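Local atomic coordinates of uncharacterized protein YjgB (Bacillus subtilis, PDB entry 4YGT), a protein that is of unknown function but belongs to the DUF4309 family of the PepSY clan and is a putative secreted lipoprotein of Bacillus subtilis. Residues T40-T45 and H83-I88; D63-L68 and G79-K84; V107-L112 and T148-D153; P118-L123 and Y133-G138. One frame throughout, in Å; residues are numbered along the deposited sequence.

Interaction 1: residues T40-T45 and H83-I88; sequences TINKST and HKDMTI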
# COMPACT_ATOMS: atom_id res chain seq x y z
N THR A 40 2.65 -11.04 6.12
CA THR A 40 1.27 -10.94 6.60
C THR A 40 1.09 -9.99 7.79
O THR A 40 1.78 -10.11 8.81
CB THR A 40 0.74 -12.34 6.95
OG1 THR A 40 1.14 -13.23 5.93
CG2 THR A 40 -0.80 -12.41 7.10
N ILE A 41 0.07 -9.12 7.68
CA ILE A 41 -0.33 -8.22 8.77
C ILE A 41 -0.64 -9.05 10.02
O ILE A 41 -1.24 -10.12 9.91
CB ILE A 41 -1.53 -7.33 8.31
CG1 ILE A 41 -0.99 -6.17 7.46
CG2 ILE A 41 -2.35 -6.77 9.52
CD1 ILE A 41 -1.83 -5.79 6.45
N ASN A 42 -0.12 -8.61 11.20
CA ASN A 42 -0.30 -9.19 12.54
C ASN A 42 0.33 -10.60 12.67
O ASN A 42 0.11 -11.26 13.69
CB ASN A 42 -1.81 -9.24 12.89
CG ASN A 42 -2.17 -9.03 14.34
OD1 ASN A 42 -1.32 -8.81 15.22
ND2 ASN A 42 -3.46 -9.11 14.62
N LYS A 43 1.10 -11.05 11.66
CA LYS A 43 1.71 -12.37 11.66
C LYS A 43 3.21 -12.29 11.35
O LYS A 43 4.01 -12.78 12.14
CB LYS A 43 0.97 -13.27 10.66
CG LYS A 43 1.08 -14.77 10.90
CD LYS A 43 0.27 -15.60 9.87
CE LYS A 43 -1.24 -15.53 10.02
NZ LYS A 43 -1.73 -16.24 11.24
N SER A 44 3.60 -11.66 10.23
CA SER A 44 5.01 -11.51 9.89
C SER A 44 5.61 -10.40 10.74
O SER A 44 4.87 -9.49 11.16
CB SER A 44 5.19 -11.23 8.40
OG SER A 44 4.66 -12.30 7.64
N THR A 45 6.92 -10.47 11.00
CA THR A 45 7.61 -9.52 11.88
C THR A 45 8.45 -8.48 11.14
O THR A 45 8.59 -8.57 9.93
CB THR A 45 8.56 -10.28 12.82
OG1 THR A 45 9.53 -10.96 12.02
CG2 THR A 45 7.84 -11.23 13.74
N HIS A 83 3.31 -3.44 15.28
CA HIS A 83 2.70 -3.37 16.61
C HIS A 83 3.82 -3.42 17.66
O HIS A 83 5.00 -3.60 17.29
CB HIS A 83 1.69 -4.52 16.86
CG HIS A 83 0.55 -4.62 15.89
ND1 HIS A 83 -0.51 -3.75 15.94
CD2 HIS A 83 0.30 -5.57 14.96
CE1 HIS A 83 -1.35 -4.16 15.00
NE2 HIS A 83 -0.91 -5.25 14.39
N LYS A 84 3.48 -3.32 18.95
CA LYS A 84 4.43 -3.41 20.05
C LYS A 84 5.19 -4.77 19.98
O LYS A 84 6.42 -4.78 20.09
CB LYS A 84 3.69 -3.25 21.39
CG LYS A 84 4.53 -2.69 22.53
CD LYS A 84 3.69 -2.47 23.80
CE LYS A 84 4.49 -1.95 24.97
NZ LYS A 84 3.63 -1.54 26.11
N ASP A 85 4.45 -5.88 19.69
CA ASP A 85 4.94 -7.27 19.59
C ASP A 85 5.85 -7.52 18.35
O ASP A 85 6.32 -8.65 18.17
CB ASP A 85 3.74 -8.25 19.58
CG ASP A 85 2.85 -8.30 18.34
OD1 ASP A 85 3.12 -7.55 17.37
OD2 ASP A 85 1.89 -9.12 18.33
N MSE A 86 6.08 -6.48 17.53
CA MSE A 86 6.93 -6.42 16.32
C MSE A 86 6.31 -7.10 15.09
O MSE A 86 7.02 -7.30 14.11
CB MSE A 86 8.34 -6.96 16.58
CG MSE A 86 9.15 -6.07 17.50
SE MSE A 86 10.91 -6.81 17.84
CE MSE A 86 11.81 -6.24 16.16
N THR A 87 4.99 -7.39 15.09
CA THR A 87 4.34 -7.94 13.89
C THR A 87 3.87 -6.75 13.05
O THR A 87 3.71 -5.65 13.59
CB THR A 87 3.20 -8.91 14.23
OG1 THR A 87 2.16 -8.21 14.92
CG2 THR A 87 3.66 -10.11 15.03
N ILE A 88 3.68 -6.95 11.74
CA ILE A 88 3.29 -5.86 10.83
C ILE A 88 1.88 -5.30 11.18
O ILE A 88 0.89 -6.03 11.23
CB ILE A 88 3.37 -6.34 9.35
CG1 ILE A 88 4.81 -6.85 8.98
CG2 ILE A 88 2.88 -5.25 8.39
CD1 ILE A 88 4.89 -7.50 7.56
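Ile88 CG1 lies anti to its own carbonyl carbon (chi1 -57°), which brings it against the loop 40-45, 3.4 Å from Ser44 O. The next torsion is extended (chi2 173°) and carries Ile88 CD1 to 3.8 Å from Ser44 CB. The other branch, Ile88 CG2, meets Ile41 CG1 at 4.1 Å, and the two isoleucines cross at about a right angle. Both backbone bonds across the contact run to Ile88. Asn42 N donates to Ile88 O at 2.8 Å. Ile88 N donates to Ser44 O at 2.9 Å. Thr45 CA adds a CA-H...O contact to Met86 O, a selenomethionine carbonyl.

The outer edge is polar. Thr87 OG1 approaches Asn42 OD1 at 3.5 Å, but it donates to Asp85 OD1 at 2.7 Å. That same oxygen also takes Thr87 N, so two bonds from one residue grip it. On the inner side, Ile88 packs on Val49, Phe80 and Tyr82. Thr45 is the N-cap of helix 46-53. The loop ahead of that helix is thus bound to the tip of a beta hairpin. The tip, with an Asx turn at Asp85, a type I turn from His83 to Met86 and a left-handed Met86, fits a type I turn with a G1 bulge.

Interaction 2: residues D63-L68 and G79-K84; sequences DNRFDL and GFSYHK. With SO4 (sulfate ion), chain B.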
# COMPACT_ATOMS: atom_id res chain seq x y z
N ASP A 63 9.63 10.93 14.13
CA ASP A 63 8.24 11.08 13.68
C ASP A 63 7.87 10.04 12.60
O ASP A 63 6.75 10.06 12.06
CB ASP A 63 8.00 12.52 13.16
CG ASP A 63 8.85 12.97 11.98
OD1 ASP A 63 9.75 12.20 11.55
OD2 ASP A 63 8.64 14.11 11.50
N ASN A 64 8.81 9.14 12.27
CA ASN A 64 8.63 8.08 11.29
C ASN A 64 8.35 6.74 11.96
O ASN A 64 9.23 6.18 12.63
CB ASN A 64 9.87 7.96 10.39
CG ASN A 64 9.68 6.93 9.30
OD1 ASN A 64 8.58 6.76 8.75
ND2 ASN A 64 10.74 6.21 8.97
N ARG A 65 7.14 6.20 11.75
CA ARG A 65 6.81 4.90 12.33
C ARG A 65 6.82 3.77 11.25
O ARG A 65 6.36 2.67 11.52
CB ARG A 65 5.47 4.95 13.09
CG ARG A 65 4.26 5.22 12.25
CD ARG A 65 3.05 5.51 13.08
NE ARG A 65 1.90 5.60 12.20
CZ ARG A 65 1.18 4.56 11.82
NH1 ARG A 65 1.44 3.35 12.31
NH2 ARG A 65 0.17 4.72 10.97
N PHE A 66 7.44 4.04 10.08
CA PHE A 66 7.54 3.09 8.97
C PHE A 66 8.95 2.79 8.58
O PHE A 66 9.74 3.71 8.39
CB PHE A 66 6.82 3.61 7.71
CG PHE A 66 5.32 3.51 7.78
CD1 PHE A 66 4.57 4.48 8.44
CD2 PHE A 66 4.65 2.43 7.21
CE1 PHE A 66 3.19 4.36 8.56
CE2 PHE A 66 3.27 2.32 7.31
CZ PHE A 66 2.55 3.27 8.00
N ASP A 67 9.25 1.50 8.39
CA ASP A 67 10.50 1.07 7.77
C ASP A 67 10.29 1.38 6.30
O ASP A 67 9.36 0.83 5.71
CB ASP A 67 10.78 -0.42 8.02
CG ASP A 67 11.58 -0.69 9.27
OD1 ASP A 67 12.18 0.26 9.83
OD2 ASP A 67 11.62 -1.85 9.69
N LEU A 68 11.01 2.37 5.76
CA LEU A 68 10.75 2.80 4.38
C LEU A 68 11.79 2.30 3.37
O LEU A 68 13.01 2.40 3.58
CB LEU A 68 10.64 4.32 4.31
CG LEU A 68 9.44 4.91 5.02
CD1 LEU A 68 9.71 6.37 5.39
CD2 LEU A 68 8.16 4.75 4.19
N GLY A 79 6.47 0.68 2.70
CA GLY A 79 6.56 1.10 4.08
C GLY A 79 5.92 0.04 4.95
O GLY A 79 4.90 -0.54 4.58
N PHE A 80 6.55 -0.27 6.07
CA PHE A 80 6.03 -1.22 7.04
C PHE A 80 6.03 -0.60 8.42
O PHE A 80 7.06 -0.12 8.87
CB PHE A 80 6.86 -2.51 7.04
CG PHE A 80 6.86 -3.23 5.72
CD1 PHE A 80 7.78 -2.89 4.73
CD2 PHE A 80 5.95 -4.25 5.47
CE1 PHE A 80 7.78 -3.56 3.51
CE2 PHE A 80 5.95 -4.91 4.24
CZ PHE A 80 6.86 -4.56 3.27
N SER A 81 4.89 -0.57 9.07
CA SER A 81 4.78 -0.16 10.47
C SER A 81 4.50 -1.44 11.27
O SER A 81 4.03 -2.43 10.70
CB SER A 81 3.70 0.90 10.67
OG SER A 81 2.40 0.36 10.52
N TYR A 82 4.83 -1.45 12.56
CA TYR A 82 4.69 -2.64 13.40
C TYR A 82 3.93 -2.38 14.71
O TYR A 82 3.95 -1.26 15.22
CB TYR A 82 6.09 -3.17 13.74
CG TYR A 82 7.01 -3.25 12.54
CD1 TYR A 82 6.85 -4.24 11.57
CD2 TYR A 82 8.03 -2.31 12.35
CE1 TYR A 82 7.66 -4.30 10.44
CE2 TYR A 82 8.86 -2.37 11.22
CZ TYR A 82 8.68 -3.37 10.28
OH TYR A 82 9.50 -3.46 9.18
N HIS A 83 3.31 -3.44 15.28
CA HIS A 83 2.70 -3.37 16.61
C HIS A 83 3.82 -3.42 17.66
O HIS A 83 5.00 -3.60 17.29
CB HIS A 83 1.69 -4.52 16.86
CG HIS A 83 0.55 -4.62 15.89
ND1 HIS A 83 -0.51 -3.75 15.94
CD2 HIS A 83 0.30 -5.57 14.96
CE1 HIS A 83 -1.35 -4.16 15.00
NE2 HIS A 83 -0.91 -5.25 14.39
N LYS A 84 3.48 -3.32 18.95
CA LYS A 84 4.43 -3.41 20.05
C LYS A 84 5.19 -4.77 19.98
O LYS A 84 6.42 -4.78 20.09
CB LYS A 84 3.69 -3.25 21.39
CG LYS A 84 4.53 -2.69 22.53
CD LYS A 84 3.69 -2.47 23.80
CE LYS A 84 4.49 -1.95 24.97
NZ LYS A 84 3.63 -1.54 26.11
S SO4 B . 1.70 8.49 9.91
O1 SO4 B . 2.32 8.21 11.22
O2 SO4 B . 2.70 8.64 8.86
O3 SO4 B . 0.79 7.39 9.60
O4 SO4 B . 0.95 9.73 9.95
O HOH W 1 6.11 1.08 13.95
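Asp67 and Phe80 form an antiparallel hydrogen-bonded pair in the beta hairpin of strands 67-69 and 77-82. Asp67 N donates to Phe80 O at 2.8 Å, and Phe80 N returns a bond to Asp67 O at 3.0 Å. Leu68 and Gly79 make the adjoining non-hydrogen-bonded pair.

The tight part is built round the Phe66 ring. Ser81 CB sits over one ring face, 3.8 Å from the centroid and 15° off the normal, a CH-pi contact. The ring edge meets the backbone instead, with Phe66 CD2 3.5 Å from Gly79 C. Gly79 has no side chain, and the ring lies close against its main chain. Ser81 OG turns to Ser89 on strand 88-95, the next strand of the sheet.

The exposed side is looser. Water 1 bridges the strands where they part, donating to Arg65 O and accepting from Tyr82 N. Arg65 runs extended from CG to NE, and Phe66 CE1 lies over the centre of its guanidinium. A sulfate ion, probably from the crystallisation liquor, takes a bond from Arg65 NE to its O1 and another from NH2 to its O3.

Back on the buried side, toward helix 46-53, Asp67 OD2 accepts from His50. Tyr82 OH reaches that oxygen at 2.7 Å, on the anti side and 25° out of the carboxylate plane.

Interaction 3: residues V107-L112 and T148-D153; sequences VTPEVL and TDQTAD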
# COMPACT_ATOMS: atom_id res chain seq x y z
N VAL A 107 -3.60 4.94 -11.40
CA VAL A 107 -4.66 4.53 -10.47
C VAL A 107 -5.44 5.77 -10.07
O VAL A 107 -5.01 6.57 -9.25
CB VAL A 107 -4.13 3.72 -9.25
CG1 VAL A 107 -5.25 3.38 -8.27
CG2 VAL A 107 -3.42 2.45 -9.71
N THR A 108 -6.61 5.91 -10.70
CA THR A 108 -7.55 7.02 -10.53
C THR A 108 -8.81 6.56 -9.77
O THR A 108 -9.09 5.36 -9.79
CB THR A 108 -7.94 7.59 -11.91
OG1 THR A 108 -8.48 6.55 -12.71
CG2 THR A 108 -6.76 8.23 -12.64
N PRO A 109 -9.60 7.47 -9.13
CA PRO A 109 -10.83 7.02 -8.43
C PRO A 109 -11.86 6.37 -9.36
O PRO A 109 -12.77 5.68 -8.88
CB PRO A 109 -11.39 8.33 -7.85
CG PRO A 109 -10.20 9.23 -7.74
CD PRO A 109 -9.41 8.93 -8.97
N GLU A 110 -11.71 6.58 -10.69
CA GLU A 110 -12.59 6.01 -11.71
C GLU A 110 -12.13 4.58 -12.09
O GLU A 110 -12.99 3.72 -12.29
CB GLU A 110 -12.70 6.92 -12.96
CG GLU A 110 -11.47 6.99 -13.85
CD GLU A 110 -11.14 8.35 -14.43
OE1 GLU A 110 -11.93 8.85 -15.26
OE2 GLU A 110 -10.08 8.91 -14.07
N VAL A 111 -10.80 4.31 -12.15
CA VAL A 111 -10.34 2.95 -12.46
C VAL A 111 -10.71 2.05 -11.27
O VAL A 111 -10.99 0.88 -11.48
CB VAL A 111 -8.85 2.79 -12.89
CG1 VAL A 111 -8.50 3.68 -14.08
CG2 VAL A 111 -7.90 3.02 -11.73
N LEU A 112 -10.79 2.64 -10.05
CA LEU A 112 -11.20 1.95 -8.83
C LEU A 112 -12.65 1.54 -8.93
O LEU A 112 -13.02 0.47 -8.44
CB LEU A 112 -10.97 2.84 -7.59
CG LEU A 112 -9.52 3.05 -7.12
CD1 LEU A 112 -9.48 3.95 -5.91
CD2 LEU A 112 -8.84 1.73 -6.79
N THR A 148 -4.05 15.49 -4.75
CA THR A 148 -4.78 16.65 -5.29
C THR A 148 -5.17 16.37 -6.75
O THR A 148 -6.33 16.58 -7.11
CB THR A 148 -3.99 17.95 -5.12
OG1 THR A 148 -2.59 17.67 -5.28
CG2 THR A 148 -4.25 18.60 -3.77
N ASP A 149 -4.22 15.82 -7.55
CA ASP A 149 -4.51 15.34 -8.89
C ASP A 149 -5.19 14.00 -8.68
O ASP A 149 -5.03 13.40 -7.61
CB ASP A 149 -3.25 15.25 -9.76
CG ASP A 149 -2.18 14.29 -9.26
OD1 ASP A 149 -1.86 14.33 -8.05
OD2 ASP A 149 -1.62 13.55 -10.10
N GLN A 150 -5.96 13.52 -9.64
CA GLN A 150 -6.71 12.29 -9.38
C GLN A 150 -5.85 10.99 -9.49
O GLN A 150 -6.36 9.97 -9.94
CB GLN A 150 -7.95 12.22 -10.27
CG GLN A 150 -9.00 13.31 -9.95
CD GLN A 150 -9.25 13.49 -8.46
OE1 GLN A 150 -9.77 12.59 -7.76
NE2 GLN A 150 -8.86 14.64 -7.93
N THR A 151 -4.59 11.01 -9.00
CA THR A 151 -3.72 9.83 -9.01
C THR A 151 -3.43 9.40 -7.57
O THR A 151 -3.46 10.24 -6.65
CB THR A 151 -2.41 10.06 -9.79
OG1 THR A 151 -1.55 10.96 -9.07
CG2 THR A 151 -2.64 10.54 -11.22
N ALA A 152 -3.18 8.08 -7.37
CA ALA A 152 -2.85 7.50 -6.06
C ALA A 152 -1.41 7.82 -5.66
O ALA A 152 -0.50 7.69 -6.47
CB ALA A 152 -3.06 5.98 -6.08
N ASP A 153 -1.22 8.21 -4.40
CA ASP A 153 0.09 8.51 -3.81
C ASP A 153 0.67 7.27 -3.21
O ASP A 153 1.83 6.96 -3.45
CB ASP A 153 -0.04 9.61 -2.77
CG ASP A 153 -0.36 10.95 -3.39
OD1 ASP A 153 -0.04 11.15 -4.60
OD2 ASP A 153 -0.95 11.80 -2.70
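The N-terminal end of helix 109-116 meets the bend that leads into strand 152-159, with Thr108 and Pro109 against Gln150 and Val107 against Ala152. Thr108 is the N-cap. Its OG1 stands between the backbone N and the carbonyl carbon (chi1 57°) and accepts from Val111 N at 3.3 Å. The same hydroxyl donates to Glu110 OE2 on the anti side of the carboxylate. Pro109, which has no N-H to offer, follows the cap in the first turn.

Across the contact, Gln150 O meets three carbons. Thr108 CG2 and Thr108 CA each come to 3.2 Å from it, the second as a CA-H...O contact, and Pro109 CD lies at 3.4 Å. The Gln150 chain is bent at chi2 (-44°) and crosses the proline ring at about a right angle. Its OE1 ends 3.4 Å from Pro109 CG.

One backbone bond joins the segments: Ala152 N donates to Val107 O at 3.0 Å, and it is weak, with an angle of 131° at the hydrogen. The side chains of the same two residues touch, Val107 CB to Ala152 CB at 4.0 Å. In the bend itself, Thr151 OG1 donates to Asp149 OD2 from above the carboxylate plane.

Val107 packs inward on Leu19 and Val20 of helix 14-27, and Leu112 also touches Val20. Ala152 and Pro109 both touch Ile146 of strand 140-146, and Pro109 also rests on Tyr133 of strand 131-137. The helix start and the residues before it thus touch both the sheet and helix 14-27.

Interaction 4: residues P118-L123 and Y133-G138; sequences PVNRVL and YVYDTG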
# COMPACT_ATOMS: atom_id res chain seq x y z
N PRO A 118 -18.24 -0.02 -6.53
CA PRO A 118 -18.31 1.11 -5.60
C PRO A 118 -17.38 0.96 -4.40
O PRO A 118 -17.01 -0.15 -4.00
CB PRO A 118 -19.79 1.17 -5.19
CG PRO A 118 -20.29 -0.20 -5.41
CD PRO A 118 -19.52 -0.76 -6.56
N VAL A 119 -16.96 2.10 -3.87
CA VAL A 119 -16.05 2.22 -2.73
C VAL A 119 -16.86 2.05 -1.43
O VAL A 119 -18.00 2.52 -1.37
CB VAL A 119 -15.28 3.58 -2.81
CG1 VAL A 119 -16.23 4.79 -2.78
CG2 VAL A 119 -14.21 3.69 -1.74
N ASN A 120 -16.29 1.38 -0.41
CA ASN A 120 -17.01 1.20 0.86
C ASN A 120 -17.10 2.52 1.64
O ASN A 120 -18.17 2.87 2.13
CB ASN A 120 -16.36 0.13 1.72
CG ASN A 120 -16.51 -1.26 1.15
OD1 ASN A 120 -15.62 -1.77 0.45
ND2 ASN A 120 -17.64 -1.90 1.42
N ARG A 121 -15.97 3.26 1.73
CA ARG A 121 -15.82 4.51 2.49
C ARG A 121 -14.95 5.51 1.79
O ARG A 121 -13.96 5.13 1.16
CB ARG A 121 -15.05 4.21 3.79
CG ARG A 121 -15.85 3.87 5.02
CD ARG A 121 -14.86 3.44 6.09
NE ARG A 121 -15.28 2.20 6.76
CZ ARG A 121 -14.97 0.98 6.34
NH1 ARG A 121 -14.22 0.81 5.26
NH2 ARG A 121 -15.40 -0.08 7.01
N VAL A 122 -15.20 6.79 2.06
CA VAL A 122 -14.32 7.86 1.62
C VAL A 122 -13.97 8.60 2.92
O VAL A 122 -14.87 9.04 3.63
CB VAL A 122 -14.85 8.74 0.48
CG1 VAL A 122 -13.86 9.84 0.14
CG2 VAL A 122 -15.12 7.91 -0.77
N LEU A 123 -12.68 8.61 3.29
CA LEU A 123 -12.19 9.18 4.55
C LEU A 123 -11.16 10.29 4.35
O LEU A 123 -10.44 10.33 3.35
CB LEU A 123 -11.53 8.10 5.44
CG LEU A 123 -12.33 6.91 5.97
CD1 LEU A 123 -11.38 5.88 6.59
CD2 LEU A 123 -13.36 7.33 7.02
N TYR A 133 -9.88 6.40 -0.51
CA TYR A 133 -10.94 5.51 -0.99
C TYR A 133 -10.74 4.12 -0.35
O TYR A 133 -9.76 3.44 -0.68
CB TYR A 133 -10.91 5.43 -2.52
CG TYR A 133 -11.33 6.71 -3.20
CD1 TYR A 133 -10.41 7.73 -3.44
CD2 TYR A 133 -12.64 6.90 -3.64
CE1 TYR A 133 -10.78 8.90 -4.10
CE2 TYR A 133 -13.02 8.07 -4.29
CZ TYR A 133 -12.09 9.07 -4.51
OH TYR A 133 -12.43 10.23 -5.16
N VAL A 134 -11.60 3.73 0.61
CA VAL A 134 -11.43 2.47 1.34
C VAL A 134 -12.30 1.36 0.76
O VAL A 134 -13.51 1.52 0.62
CB VAL A 134 -11.69 2.63 2.86
CG1 VAL A 134 -11.32 1.37 3.63
CG2 VAL A 134 -10.96 3.83 3.43
N TYR A 135 -11.66 0.20 0.49
CA TYR A 135 -12.30 -1.04 0.03
C TYR A 135 -12.13 -2.12 1.10
O TYR A 135 -11.01 -2.42 1.47
CB TYR A 135 -11.69 -1.50 -1.32
CG TYR A 135 -12.22 -0.71 -2.49
CD1 TYR A 135 -13.38 -1.11 -3.15
CD2 TYR A 135 -11.58 0.44 -2.93
CE1 TYR A 135 -13.89 -0.37 -4.22
CE2 TYR A 135 -12.07 1.18 -4.01
CZ TYR A 135 -13.23 0.77 -4.65
OH TYR A 135 -13.72 1.50 -5.71
N ASP A 136 -13.24 -2.69 1.62
CA ASP A 136 -13.15 -3.73 2.64
C ASP A 136 -12.78 -5.05 1.97
O ASP A 136 -13.34 -5.38 0.92
CB ASP A 136 -14.45 -3.86 3.44
CG ASP A 136 -14.76 -2.70 4.38
OD1 ASP A 136 -13.80 -2.00 4.81
OD2 ASP A 136 -15.93 -2.54 4.75
N THR A 137 -11.79 -5.77 2.54
CA THR A 137 -11.24 -7.02 2.01
C THR A 137 -11.13 -8.10 3.12
O THR A 137 -10.05 -8.41 3.62
CB THR A 137 -9.88 -6.77 1.32
OG1 THR A 137 -8.95 -6.29 2.29
CG2 THR A 137 -9.99 -5.79 0.16
N GLY A 138 -12.28 -8.63 3.50
CA GLY A 138 -12.40 -9.64 4.54
C GLY A 138 -12.09 -9.07 5.91
O GLY A 138 -12.80 -8.19 6.40
O HOH W 2 -15.00 -4.55 -1.34
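Arg121 and Asp136 form a salt bridge across the strands. Arg121 NH1 donates to Asp136 OD1 at 2.9 Å, on the syn side but well out of the carboxylate plane, and the oxygen lies in the guanidinium plane. The two planes are turned 57° apart. Arg121 NH2 adds weaker bonds to both carboxylate oxygens. Beside them, Asn120 OD1 accepts from Asp136 N at 2.8 Å. The bond is straight (170° at the hydrogen), but the donor sits above the amide plane. The Asn120 amide stacks on the Asp136 carboxylate, the planes only 21° apart. Water 2 donates to Asp136 O, and weakly to Asn120 OD1.

What sets these groups is the backbone. Asn120 and Arg121 both face Val134, a classic beta bulge in the hairpin of strands 121-124 and 131-137. Val134 O takes Arg121 N at 3.2 Å and, weakly, Asn120 N. Val134 N donates to Arg121 O at 2.8 Å.

Apolar contacts flank the bulge. Leu123 CD1 meets Val134 CG2 on the face that carries Arg121. On the other face, Val119 CG2 touches Tyr133 CB at 3.8 Å, while Val122 and Tyr133 lie side by side. Val119 CA sits over the Tyr135 ring, 4.1 Å from its centroid, in a CH-pi contact. Pro118 O comes to 3.1 Å from Tyr135 CE1. Further out, Tyr135 OH bonds to Gly117 O, its ring packs on Leu112 and Leu116 of helix 109-116, and Glu141 of strand 140-146 makes a long, weak ion pair with Arg121.

All four contacts hang on one antiparallel sheet. Interactions 2 and 4 are hairpins that add its two outermost strands. Interaction 2 is mostly buried and relies on an aromatic ring and a shared carboxylate. Interaction 4 is a surface contact with a salt bridge. Interactions 1 and 3 are partly buried, and each joins the start of a helix to a turn or bend at a strand. They lie on opposite sides of the chain centre, their own centres about 29 Å apart. Interactions 1 and 2 share His83 and Lys84 and touch through Thr87 and Ile88. Interactions 3 and 4 meet at helix 109-116, where Leu112 O and Tyr135 OH probably hydrogen-bond.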